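Local coordinates for PP1b (Porcine reproductive and respiratory syndrome virus, PDB 6JDR), which is the replicase part with the zinc-binding domain and superfamily 1 helicase core, and probably hydrolyses ATP to unwind RNA and DNA duplexes with 5' to 3' polarity, at residues G8-P13 and D23-H28; P15-C20 and T123-T128. The protein carries 1 engineered substitution. One frame throughout, in Å; residues are numbered along the deposited sequence.

Both contacts lie in the N-terminal region of the chain, on the same side of its centre, with their own centres about 13 Å apart. Their segments alternate along the sequence: 8-13, 15-20, 23-28, then 123-128 nearly a hundred residues later. Contact 1 closes one zinc site within the zinc-binding domain. Contact 2 holds a ligand of a second zinc site and joins that domain to the end of strand 118-124, part of a four-stranded antiparallel sheet. The two meet in the small antiparallel pair of strands 16-17 and 23-24, where Val-24 N probably hydrogen-bonds Tyr-16 O. This is consistent with the pair linking the first zinc site, by way of contact 2, to the sheet that follows.

Contact 1: residues G8-P13 and D23-H28; sequences GYCGAP and DVCVYH. With ZN (zinc ion), chain C.
Cys-10, Cys-25 and His-28 meet at one zinc ion, and Cys-7 completes this site of three cysteines and one histidine. The metal is bound by Cys-10 SG, by Cys-25 SG at 2.3 Å and by His-28 ND1 at 2.1 Å. Both cysteines place SG between their own backbone N and carbonyl carbon, and in this position both sulfurs reach the metal. The two sulfurs stand 3.6 Å apart, Cys-10 SG to Cys-25 SG. Cys-10 SG also lies at the edge of the imidazole, near its plane.

The His-28 ring is sandwiched. Tyr-9 CB sits over the centre of one face, 3.6 Å from the centroid of the His-28 ring, as a CH-pi contact. Tyr-27 CD2 covers the centre of the opposite face. The Tyr-9 ring continues as an offset stack, its plane at 29° to the imidazole. Tyr-9 CG is anti to the carbonyl carbon (chi1 -68°), which sets this first ring atom 3.7 Å from His-28 CD2. Tyr-9 CD2 lies 3.4 Å from His-28 CG. Further out, Tyr-9 CE2 packs on Val-24 CG1, the two side chains side by side and pointing the same way. The phenol OH hydrogen-bonds Asp-65 and His-32, a ligand of the second zinc.

One backbone hydrogen bond joins the segments, nearly straight, from Gly-8 N to Asp-23 O at 2.7 Å. Near Cys-25 the contact is looser. Pro-13 O receives a CA-H...O contact from Cys-25 CA and lies 3.3 Å from Cys-25 CB, which Ala-12 CB also touches.

His-28 uses ND1 for zinc, and its NE2 makes a weak bond with Thr-61 OG1. Ala-12 N donates to Cys-10 SG, and His-28 N makes a weak bond to Cys-25 SG. These N-H groups would partly offset the negative charge of metal-bound thiolates, as in other zinc fingers.

Contact 2: residues P15-C20 and T123-T128; sequences PYATAC and TALLPT. With ZN (zinc ion), chain B.
The second zinc site of the zinc-binding domain reaches into this contact through its ligand Cys-20, which lies against the chain leaving strand 118-124. Cys-20 SG binds the zinc at 2.3 Å, and His-32, His-34 and Cys-35 complete the site. With chi1 at 72°, SG is turned to the metal while Cys-20 CB stays against the other segment. There Thr-128 CB approaches Cys-20 CB at 3.9 Å and Cys-20 O at 3.4 Å. This packing touches the CB of the metal ligand, one bond from SG.

One direct hydrogen bond joins the segments, from Leu-126 N to Ala-19 O at 2.9 Å, and it is close to straight (168°). Ala-19 O also accepts from a water, which donates in turn to Ala-124 O. Leu-125 CA adds a CA-H...O contact to the same oxygen. Three approaches therefore converge on one carbonyl, just before the zinc ligand.

In the fold, this is where the zinc-binding domain meets the four-stranded antiparallel sheet that follows it. Strand 16-17 pairs with strand 23-24, while strand 118-124 pairs with strands 79-83 and 93-97. The side chain of Leu-125 reaches across between them. Its CD2 packs on Ala-17 CB at 3.8 Å, and its CG lies 3.5 Å from Thr-18 O. Arg-94 and Leu-101 of the sheet touch both Ala-17 and Leu-125. Leu-126 CB and CG lie near Ala-19 O, and Tyr-73 touches both Leu-126 and Ala-19. Thr-18 OG1 bonds Leu-22 N, within the zinc-binding domain.

Contact 1: residues G8-P13 and D23-H28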
# COMPACT_ATOMS: atom_id res chain seq x y z
N GLY A 8 -10.89 18.75 -16.35
CA GLY A 8 -10.11 18.14 -15.28
C GLY A 8 -10.86 18.03 -13.96
O GLY A 8 -10.52 17.20 -13.13
N TYR A 9 -11.88 18.87 -13.78
CA TYR A 9 -12.74 18.81 -12.59
C TYR A 9 -13.85 17.77 -12.75
O TYR A 9 -13.94 16.81 -11.97
CB TYR A 9 -13.38 20.16 -12.30
CG TYR A 9 -12.44 21.26 -11.85
CD1 TYR A 9 -11.80 21.19 -10.62
CD2 TYR A 9 -12.21 22.38 -12.65
CE1 TYR A 9 -10.94 22.20 -10.20
CE2 TYR A 9 -11.37 23.39 -12.24
CZ TYR A 9 -10.73 23.30 -11.01
OH TYR A 9 -9.88 24.30 -10.59
N CYS A 10 -14.68 17.97 -13.78
CA CYS A 10 -15.95 17.25 -13.92
C CYS A 10 -16.07 16.31 -15.12
O CYS A 10 -17.07 15.61 -15.25
CB CYS A 10 -17.09 18.27 -13.99
SG CYS A 10 -17.06 19.26 -15.51
N GLY A 11 -15.08 16.31 -16.01
CA GLY A 11 -15.10 15.43 -17.18
C GLY A 11 -15.94 15.88 -18.36
O GLY A 11 -15.98 15.20 -19.38
N ALA A 12 -16.63 17.02 -18.24
CA ALA A 12 -17.41 17.57 -19.36
C ALA A 12 -16.47 18.06 -20.46
O ALA A 12 -15.28 18.23 -20.22
CB ALA A 12 -18.28 18.71 -18.86
N PRO A 13 -17.00 18.29 -21.68
CA PRO A 13 -16.16 18.83 -22.77
C PRO A 13 -15.46 20.14 -22.40
O PRO A 13 -16.08 21.02 -21.80
CB PRO A 13 -17.17 19.05 -23.91
CG PRO A 13 -18.23 18.04 -23.65
CD PRO A 13 -18.36 17.96 -22.16
N ASP A 23 -7.33 21.38 -18.22
CA ASP A 23 -8.47 21.53 -19.13
C ASP A 23 -9.74 21.79 -18.34
O ASP A 23 -10.02 21.09 -17.36
CB ASP A 23 -8.68 20.25 -19.96
CG ASP A 23 -7.59 20.03 -20.98
OD1 ASP A 23 -7.14 21.01 -21.61
OD2 ASP A 23 -7.18 18.86 -21.15
N VAL A 24 -10.52 22.78 -18.76
CA VAL A 24 -11.75 23.14 -18.07
C VAL A 24 -12.91 23.38 -19.02
O VAL A 24 -12.74 23.85 -20.15
CB VAL A 24 -11.56 24.39 -17.17
CG1 VAL A 24 -10.70 24.05 -15.96
CG2 VAL A 24 -10.96 25.55 -17.95
N CYS A 25 -14.11 23.04 -18.54
CA CYS A 25 -15.34 23.30 -19.26
C CYS A 25 -15.77 24.74 -19.00
O CYS A 25 -15.18 25.44 -18.17
CB CYS A 25 -16.43 22.34 -18.79
SG CYS A 25 -16.90 22.56 -17.06
N VAL A 26 -16.81 25.17 -19.70
CA VAL A 26 -17.30 26.55 -19.64
C VAL A 26 -17.62 26.96 -18.20
O VAL A 26 -17.28 28.06 -17.77
CB VAL A 26 -18.54 26.73 -20.55
CG1 VAL A 26 -19.23 28.07 -20.30
CG2 VAL A 26 -18.15 26.60 -22.02
N TYR A 27 -18.26 26.07 -17.46
CA TYR A 27 -18.62 26.35 -16.07
C TYR A 27 -17.38 26.61 -15.21
O TYR A 27 -17.32 27.61 -14.51
CB TYR A 27 -19.44 25.19 -15.49
CG TYR A 27 -19.85 25.39 -14.05
CD1 TYR A 27 -20.82 26.33 -13.71
CD2 TYR A 27 -19.26 24.65 -13.03
CE1 TYR A 27 -21.19 26.52 -12.39
CE2 TYR A 27 -19.63 24.84 -11.71
CZ TYR A 27 -20.59 25.77 -11.39
OH TYR A 27 -20.96 25.96 -10.08
N HIS A 28 -16.39 25.73 -15.31
CA HIS A 28 -15.21 25.80 -14.45
C HIS A 28 -14.18 26.85 -14.84
O HIS A 28 -13.18 27.01 -14.14
CB HIS A 28 -14.55 24.42 -14.35
CG HIS A 28 -15.28 23.48 -13.45
ND1 HIS A 28 -16.01 22.42 -13.94
CD2 HIS A 28 -15.39 23.44 -12.11
CE1 HIS A 28 -16.55 21.76 -12.92
NE2 HIS A 28 -16.19 22.36 -11.80
ZN ZN C . -15.92 21.08 -15.58

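Contact 2: residues P15-C20 and T123-T128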
# COMPACT_ATOMS: atom_id res chain seq x y z
N PRO A 15 -13.31 23.21 -23.86
CA PRO A 15 -12.69 24.04 -24.89
C PRO A 15 -11.58 24.96 -24.37
O PRO A 15 -10.76 25.42 -25.15
CB PRO A 15 -13.86 24.86 -25.45
CG PRO A 15 -14.98 24.73 -24.47
CD PRO A 15 -14.61 23.73 -23.41
N TYR A 16 -11.55 25.21 -23.06
CA TYR A 16 -10.58 26.13 -22.47
C TYR A 16 -9.64 25.41 -21.51
O TYR A 16 -9.81 24.22 -21.23
CB TYR A 16 -11.31 27.28 -21.77
CG TYR A 16 -12.22 28.00 -22.72
CD1 TYR A 16 -11.74 29.01 -23.54
CD2 TYR A 16 -13.56 27.64 -22.85
CE1 TYR A 16 -12.56 29.66 -24.44
CE2 TYR A 16 -14.40 28.29 -23.75
CZ TYR A 16 -13.89 29.30 -24.54
OH TYR A 16 -14.70 29.95 -25.44
N ALA A 17 -8.63 26.13 -21.03
CA ALA A 17 -7.65 25.57 -20.11
C ALA A 17 -7.08 26.64 -19.19
O ALA A 17 -7.04 27.82 -19.54
CB ALA A 17 -6.54 24.89 -20.88
N THR A 18 -6.62 26.22 -18.01
CA THR A 18 -5.94 27.11 -17.08
C THR A 18 -4.51 27.29 -17.54
O THR A 18 -3.98 26.46 -18.28
CB THR A 18 -5.93 26.58 -15.63
OG1 THR A 18 -5.10 25.41 -15.53
CG2 THR A 18 -7.35 26.24 -15.16
N ALA A 19 -3.88 28.38 -17.11
CA ALA A 19 -2.48 28.63 -17.42
C ALA A 19 -1.57 27.55 -16.84
O ALA A 19 -0.47 27.33 -17.35
CB ALA A 19 -2.07 30.00 -16.91
N CYS A 20 -2.02 26.89 -15.78
CA CYS A 20 -1.25 25.81 -15.16
C CYS A 20 -1.53 24.42 -15.76
O CYS A 20 -1.13 23.40 -15.19
CB CYS A 20 -1.50 25.80 -13.64
SG CYS A 20 -3.15 25.22 -13.18
N THR A 123 2.20 32.38 -24.84
CA THR A 123 2.52 31.92 -23.50
C THR A 123 2.18 30.44 -23.43
O THR A 123 1.05 30.05 -23.72
CB THR A 123 1.73 32.69 -22.43
OG1 THR A 123 0.33 32.57 -22.70
CG2 THR A 123 2.12 34.16 -22.42
N ALA A 124 3.17 29.63 -23.07
CA ALA A 124 2.97 28.20 -22.92
C ALA A 124 2.20 27.89 -21.64
O ALA A 124 2.41 28.54 -20.61
CB ALA A 124 4.31 27.48 -22.90
N LEU A 125 1.32 26.90 -21.71
CA LEU A 125 0.70 26.33 -20.52
C LEU A 125 1.75 25.58 -19.72
O LEU A 125 2.57 24.86 -20.30
CB LEU A 125 -0.44 25.38 -20.89
CG LEU A 125 -1.84 25.98 -20.98
CD1 LEU A 125 -1.85 27.28 -21.78
CD2 LEU A 125 -2.81 24.97 -21.57
N LEU A 126 1.74 25.75 -18.41
CA LEU A 126 2.66 25.03 -17.53
C LEU A 126 2.24 23.57 -17.41
O LEU A 126 1.07 23.23 -17.63
CB LEU A 126 2.70 25.68 -16.14
CG LEU A 126 3.19 27.13 -16.08
CD1 LEU A 126 2.94 27.73 -14.70
CD2 LEU A 126 4.66 27.23 -16.44
N PRO A 127 3.19 22.68 -17.06
CA PRO A 127 2.84 21.27 -16.88
C PRO A 127 2.16 20.96 -15.53
O PRO A 127 1.75 19.81 -15.33
CB PRO A 127 4.20 20.57 -16.97
CG PRO A 127 5.18 21.58 -16.47
CD PRO A 127 4.63 22.93 -16.87
N THR A 128 2.03 21.94 -14.64
CA THR A 128 1.53 21.71 -13.29
C THR A 128 0.38 20.71 -13.22
O THR A 128 0.48 19.70 -12.53
CB THR A 128 1.08 23.02 -12.61
OG1 THR A 128 2.06 24.05 -12.82
CG2 THR A 128 0.89 22.81 -11.10
ZN ZN B . -3.98 27.06 -12.12
O HOH W 1 0.97 29.70 -18.33